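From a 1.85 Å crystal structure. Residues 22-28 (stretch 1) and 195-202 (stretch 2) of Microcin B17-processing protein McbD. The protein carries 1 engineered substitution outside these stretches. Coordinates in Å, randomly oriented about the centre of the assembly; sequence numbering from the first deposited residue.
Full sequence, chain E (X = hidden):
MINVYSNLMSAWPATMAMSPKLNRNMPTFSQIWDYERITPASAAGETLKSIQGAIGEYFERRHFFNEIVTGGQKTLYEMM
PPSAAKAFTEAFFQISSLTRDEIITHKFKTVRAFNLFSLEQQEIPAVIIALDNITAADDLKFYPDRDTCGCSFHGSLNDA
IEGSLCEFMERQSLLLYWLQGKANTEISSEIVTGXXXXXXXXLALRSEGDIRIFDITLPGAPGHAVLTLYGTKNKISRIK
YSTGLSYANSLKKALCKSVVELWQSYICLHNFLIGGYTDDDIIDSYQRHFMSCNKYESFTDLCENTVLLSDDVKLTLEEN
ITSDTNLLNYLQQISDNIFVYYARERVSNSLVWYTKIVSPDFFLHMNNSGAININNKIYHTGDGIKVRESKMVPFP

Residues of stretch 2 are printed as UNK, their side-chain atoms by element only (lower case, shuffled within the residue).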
ATOM      1  N   LEU E  22       8.453  21.375  12.598  1.00 30.47           N
ATOM      2  CA  LEU E  22       7.569  22.079  11.683  1.00 30.81           C
ATOM      3  C   LEU E  22       8.329  22.895  10.630  1.00 30.86           C
ATOM      4  O   LEU E  22       7.898  22.951   9.484  1.00 30.60           O
ATOM      5  CB  LEU E  22       6.624  23.001  12.440  1.00 32.27           C
ATOM      6  CG  LEU E  22       5.610  22.395  13.407  1.00 32.56           C
ATOM      7  CD1 LEU E  22       4.667  23.466  13.920  1.00 33.65           C
ATOM      8  CD2 LEU E  22       4.807  21.293  12.739  1.00 33.19           C
ATOM      9  N   ASN E  23       9.443  23.497  11.043  1.00 30.48           N
ATOM     10  CA  ASN E  23      10.211  24.479  10.262  1.00 30.66           C
ATOM     11  C   ASN E  23      11.333  23.799   9.454  1.00 29.96           C
ATOM     12  O   ASN E  23      12.294  23.247  10.027  1.00 28.87           O
ATOM     13  CB  ASN E  23      10.818  25.490  11.247  1.00 31.27           C
ATOM     14  CG  ASN E  23      11.518  26.635  10.568  1.00 31.67           C
ATOM     15  OD1 ASN E  23      11.765  26.612   9.362  1.00 31.82           O
ATOM     16  ND2 ASN E  23      11.838  27.660  11.347  1.00 32.65           N
ATOM     17  N   ARG E  24      11.226  23.847   8.130  1.00 30.54           N
ATOM     18  CA  ARG E  24      12.207  23.203   7.267  1.00 31.45           C
ATOM     19  C   ARG E  24      13.596  23.838   7.391  1.00 31.86           C
ATOM     20  O   ARG E  24      14.599  23.174   7.126  1.00 31.34           O
ATOM     21  CB  ARG E  24      11.757  23.191   5.797  1.00 32.54           C
ATOM     22  CG  ARG E  24      11.855  24.516   5.083  1.00 34.16           C
ATOM     23  CD  ARG E  24      11.331  24.441   3.665  1.00 35.59           C
ATOM     24  NE  ARG E  24      11.732  25.629   2.932  1.00 37.60           N
ATOM     25  CZ  ARG E  24      12.905  25.784   2.315  1.00 38.14           C
ATOM     26  NH1 ARG E  24      13.808  24.805   2.278  1.00 37.55           N
ATOM     27  NH2 ARG E  24      13.165  26.922   1.691  1.00 39.47           N
ATOM     28  N   ASN E  25      13.623  25.096   7.812  1.00 32.83           N
ATOM     29  CA  ASN E  25      14.860  25.806   8.071  1.00 34.13           C
ATOM     30  C   ASN E  25      15.491  25.660   9.443  1.00 34.18           C
ATOM     31  O   ASN E  25      16.516  26.262   9.685  1.00 35.15           O
ATOM     32  CB  ASN E  25      14.675  27.289   7.706  1.00 35.02           C
ATOM     33  CG  ASN E  25      14.473  27.474   6.228  1.00 36.12           C
ATOM     34  OD1 ASN E  25      15.216  26.888   5.444  1.00 37.16           O
ATOM     35  ND2 ASN E  25      13.453  28.230   5.833  1.00 36.36           N
ATOM     36  N   MET E  26      14.915  24.880  10.355  1.00 34.84           N
ATOM     37  CA  MET E  26      15.614  24.604  11.600  1.00 34.94           C
ATOM     38  C   MET E  26      16.464  23.356  11.395  1.00 32.81           C
ATOM     39  O   MET E  26      16.162  22.539  10.518  1.00 31.13           O
ATOM     40  CB  MET E  26      14.662  24.470  12.781  1.00 38.05           C
ATOM     41  CG  MET E  26      14.174  25.829  13.330  1.00 41.90           C
ATOM     42  SD  MET E  26      15.465  26.804  14.148  1.00 46.07           S
ATOM     43  CE  MET E  26      14.570  28.180  14.895  1.00 48.00           C
ATOM     44  N   PRO E  27      17.548  23.213  12.176  1.00 31.83           N
ATOM     45  CA  PRO E  27      18.365  21.998  12.077  1.00 30.80           C
ATOM     46  C   PRO E  27      17.577  20.773  12.525  1.00 30.51           C
ATOM     47  O   PRO E  27      16.637  20.889  13.275  1.00 30.09           O
ATOM     48  CB  PRO E  27      19.555  22.257  13.003  1.00 31.07           C
ATOM     49  CG  PRO E  27      19.284  23.512  13.730  1.00 31.77           C
ATOM     50  CD  PRO E  27      18.100  24.201  13.120  1.00 32.53           C
ATOM     51  N   THR E  28      17.957  19.626  11.997  1.00 30.63           N
ATOM     52  CA  THR E  28      17.422  18.362  12.411  1.00 30.60           C
ATOM     53  C   THR E  28      18.163  17.963  13.675  1.00 30.18           C
ATOM     54  O   THR E  28      19.372  18.170  13.769  1.00 29.33           O
ATOM     55  CB  THR E  28      17.649  17.309  11.309  1.00 31.39           C
ATOM     56  OG1 THR E  28      16.853  17.647  10.172  1.00 33.69           O
ATOM     57  CG2 THR E  28      17.275  15.886  11.759  1.00 31.36           C
ATOM     58  N   UNK E 195      23.797  30.807   5.209  1.00 45.43           N
ATOM     59  CA  UNK E 195      23.353  29.436   5.380  1.00 44.53           C
ATOM     60  C   UNK E 195      22.038  29.499   6.158  1.00 44.29           C
ATOM     61  O   UNK E 195      22.024  29.965   7.306  1.00 43.80           O
ATOM     62  c   UNK E 195      24.410  28.597   6.104  1.00 44.58           C
ATOM     63  c   UNK E 195      23.884  27.177   6.304  1.00 44.07           C
ATOM     64  c   UNK E 195      25.731  28.623   5.305  1.00 45.11           C
ATOM     65  c   UNK E 195      26.862  27.831   5.921  1.00 44.97           C
ATOM     66  N   UNK E 196      20.952  29.042   5.529  1.00 43.56           N
ATOM     67  CA  UNK E 196      19.595  29.279   6.030  1.00 43.93           C
ATOM     68  C   UNK E 196      19.385  28.832   7.491  1.00 40.92           C
ATOM     69  O   UNK E 196      18.838  29.600   8.277  1.00 40.11           O
ATOM     70  n   UNK E 196      17.056  29.189   3.275  1.00 51.90           N
ATOM     71  o   UNK E 196      18.829  30.499   3.630  1.00 51.34           O
ATOM     72  c   UNK E 196      18.152  29.518   3.932  1.00 48.86           C
ATOM     73  c   UNK E 196      18.522  28.634   5.118  1.00 46.28           C
ATOM     74  N   UNK E 197      19.852  27.651   7.856  1.00 39.21           N
ATOM     75  CA  UNK E 197      19.595  27.164   9.219  1.00 38.96           C
ATOM     76  C   UNK E 197      20.411  27.893  10.286  1.00 38.32           C
ATOM     77  O   UNK E 197      19.957  28.010  11.421  1.00 36.79           O
ATOM     78  n   UNK E 197      22.985  24.088   9.538  1.00 41.92           N
ATOM     79  c   UNK E 197      22.806  24.207   8.234  1.00 43.60           C
ATOM     80  c   UNK E 197      21.880  24.589  10.185  1.00 41.42           C
ATOM     81  n   UNK E 197      21.629  24.775   8.022  1.00 43.93           N
ATOM     82  c   UNK E 197      21.023  25.035   9.237  1.00 41.52           C
ATOM     83  c   UNK E 197      19.654  25.637   9.351  1.00 39.69           C
ATOM     84  N   UNK E 198      21.554  28.463   9.894  1.00 37.62           N
ATOM     85  CA  UNK E 198      22.406  29.197  10.828  1.00 37.65           C
ATOM     86  C   UNK E 198      21.786  30.562  11.086  1.00 38.02           C
ATOM     87  O   UNK E 198      21.653  30.992  12.232  1.00 37.08           O
ATOM     88  c   UNK E 198      24.738  30.125  11.232  1.00 38.31           C
ATOM     89  c   UNK E 198      24.437  27.942   9.993  1.00 37.50           C
ATOM     90  c   UNK E 198      24.441  26.983  11.167  1.00 37.16           C
ATOM     91  c   UNK E 198      23.849  29.328  10.280  1.00 38.07           C
ATOM     92  N   UNK E 199      21.379  31.226  10.017  1.00 39.15           N
ATOM     93  CA  UNK E 199      20.733  32.532  10.114  1.00 40.88           C
ATOM     94  C   UNK E 199      19.393  32.483  10.840  1.00 40.24           C
ATOM     95  O   UNK E 199      19.056  33.398  11.561  1.00 40.13           O
ATOM     96  o   UNK E 199      22.945  33.619   8.815  1.00 46.05           O
ATOM     97  c   UNK E 199      21.949  33.445   8.074  1.00 44.54           C
ATOM     98  c   UNK E 199      20.587  33.144   8.718  1.00 42.84           C
ATOM     99  o   UNK E 199      22.044  33.482   6.834  1.00 45.56           O
ATOM    100  N   UNK E 200      18.651  31.401  10.653  1.00 40.59           N
ATOM    101  CA  UNK E 200      17.404  31.162  11.388  1.00 41.85           C
ATOM    102  C   UNK E 200      17.654  31.115  12.918  1.00 40.06           C
ATOM    103  O   UNK E 200      16.947  31.772  13.685  1.00 40.45           O
ATOM    104  c   UNK E 200      15.341  29.630  11.335  1.00 45.27           C
ATOM    105  c   UNK E 200      16.780  29.853  10.911  1.00 43.27           C
ATOM    106  o   UNK E 200      13.138  29.789  10.547  1.00 49.89           O
ATOM    107  o   UNK E 200      14.652  30.870   9.367  1.00 50.60           O
ATOM    108  c   UNK E 200      14.316  30.132  10.334  1.00 47.48           C
ATOM    109  N   UNK E 201      18.663  30.349  13.340  1.00 37.57           N
ATOM    110  CA  UNK E 201      19.055  30.300  14.755  1.00 36.68           C
ATOM    111  C   UNK E 201      19.525  31.676  15.231  1.00 36.88           C
ATOM    112  O   UNK E 201      19.052  32.167  16.246  1.00 37.07           O
ATOM    113  c   UNK E 201      20.662  29.345  16.488  1.00 34.94           C
ATOM    114  c   UNK E 201      20.156  29.243  15.043  1.00 35.51           C
ATOM    115  c   UNK E 201      20.765  26.842  14.531  1.00 34.81           C
ATOM    116  c   UNK E 201      19.646  27.834  14.768  1.00 34.93           C
ATOM    117  N   UNK E 202      20.432  32.317  14.498  1.00 37.22           N
ATOM    118  CA  UNK E 202      20.949  33.611  14.946  1.00 37.76           C
ATOM    119  C   UNK E 202      19.825  34.644  15.098  1.00 38.21           C
ATOM    120  O   UNK E 202      19.777  35.352  16.107  1.00 37.86           O
ATOM    121  c   UNK E 202      24.131  33.582  15.377  1.00 39.00           C
ATOM    122  c   UNK E 202      22.068  34.141  14.025  1.00 38.92           C
ATOM    123  c   UNK E 202      24.240  33.648  12.880  1.00 39.33           C
ATOM    124  c   UNK E 202      23.369  33.329  14.084  1.00 38.62           C
TER
HETATM  125  O   HOH W   1      11.914  29.092   8.113  1.00 39.16           O

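Position 195 carries four side-chain carbons, forked at the first, with one arm two carbons long, and none of them comes within reach of stretch 1. That is the pattern of isoleucine. I195 occupies the N-cap position, where its carbonyl O accepts from the backbone N of 199, 3.1 Å away, so it serves the helix through its backbone rather than its side chain.

Position 196 has two side-chain carbons, the second bearing one oxygen and one nitrogen. The side chain points toward stretch 1, and its nitrogen lies 3.7 Å from N25 OD1, a polar approach too long to count as a hydrogen bond. A carboxamide on a single methylene is asparagine, N196, and a short polar side chain suits this exposed margin of the contact.

At position 197 one carbon leads to a five-membered ring of three carbons and two nitrogens. The CB and the CA of this residue each lie 3.2 Å from N25 O, and the CA makes a CA-H...O contact with it. The ring is the imidazole of histidine. With chi1 in the p well, the ring of H197 sits obliquely by P27 CB while CA and CB lie against N25 O; a compact CB methylene leaves room for this close approach, and the CA atoms of N25 and H197 are 5.1 Å apart.

Position 198 again shows four carbons forked at the first, with one two-carbon arm, and makes no contact with stretch 1, so it is isoleucine. I198 directs its CA-to-CB bond away; its apolar side chain is buried, as suits a hydrocarbon.

Position 199 has two carbons, the second carrying two oxygens, all beyond reach of stretch 1: aspartate. An acceptor carboxylate suits the partly exposed site of D199, where both oxygens find hydrogen-bond partners just outside the stretches.

Position 200 has three carbons in a row, the third with two oxygens, one of them 2.6 Å from N23 ND2. This is glutamate. The carboxylate of E200 suits its place because OE2 accepts from N23 ND2, at a nearly straight 172°, and from water 1, while its aliphatic CG lies 3.9 Å from M26 CE.

Position 201 has four carbons forked at the first, and the end of its longer arm approaches P27. It is isoleucine: I201 CD1 lies 3.7 Å from P27 CG, and CG1 is 4.4 Å from M26 SD, an apolar pairing suited to a buried site.

Position 202 has four carbons forked at the second, none reaching stretch 1. It is leucine, and a hydrocarbon suits the buried place of L202.

The contact sets a turn against a helix. A type I turn from N23 to M26, closed by M26 N to N23 O at 3.1 Å, presents N23 and N25 to the helix. Water 1 donates to N23 OD1 and E200 OE2, both at 2.8 Å, and accepts from N25 ND2 at 2.9 Å, reinforcing the direct N23–E200 bond. M26 and P27 add apolar packing against I201. N25 O, buried here without a conventional hydrogen-bond partner, has the CA-H of H197 for company.

Stretch 2 195-202: INHIDEIL
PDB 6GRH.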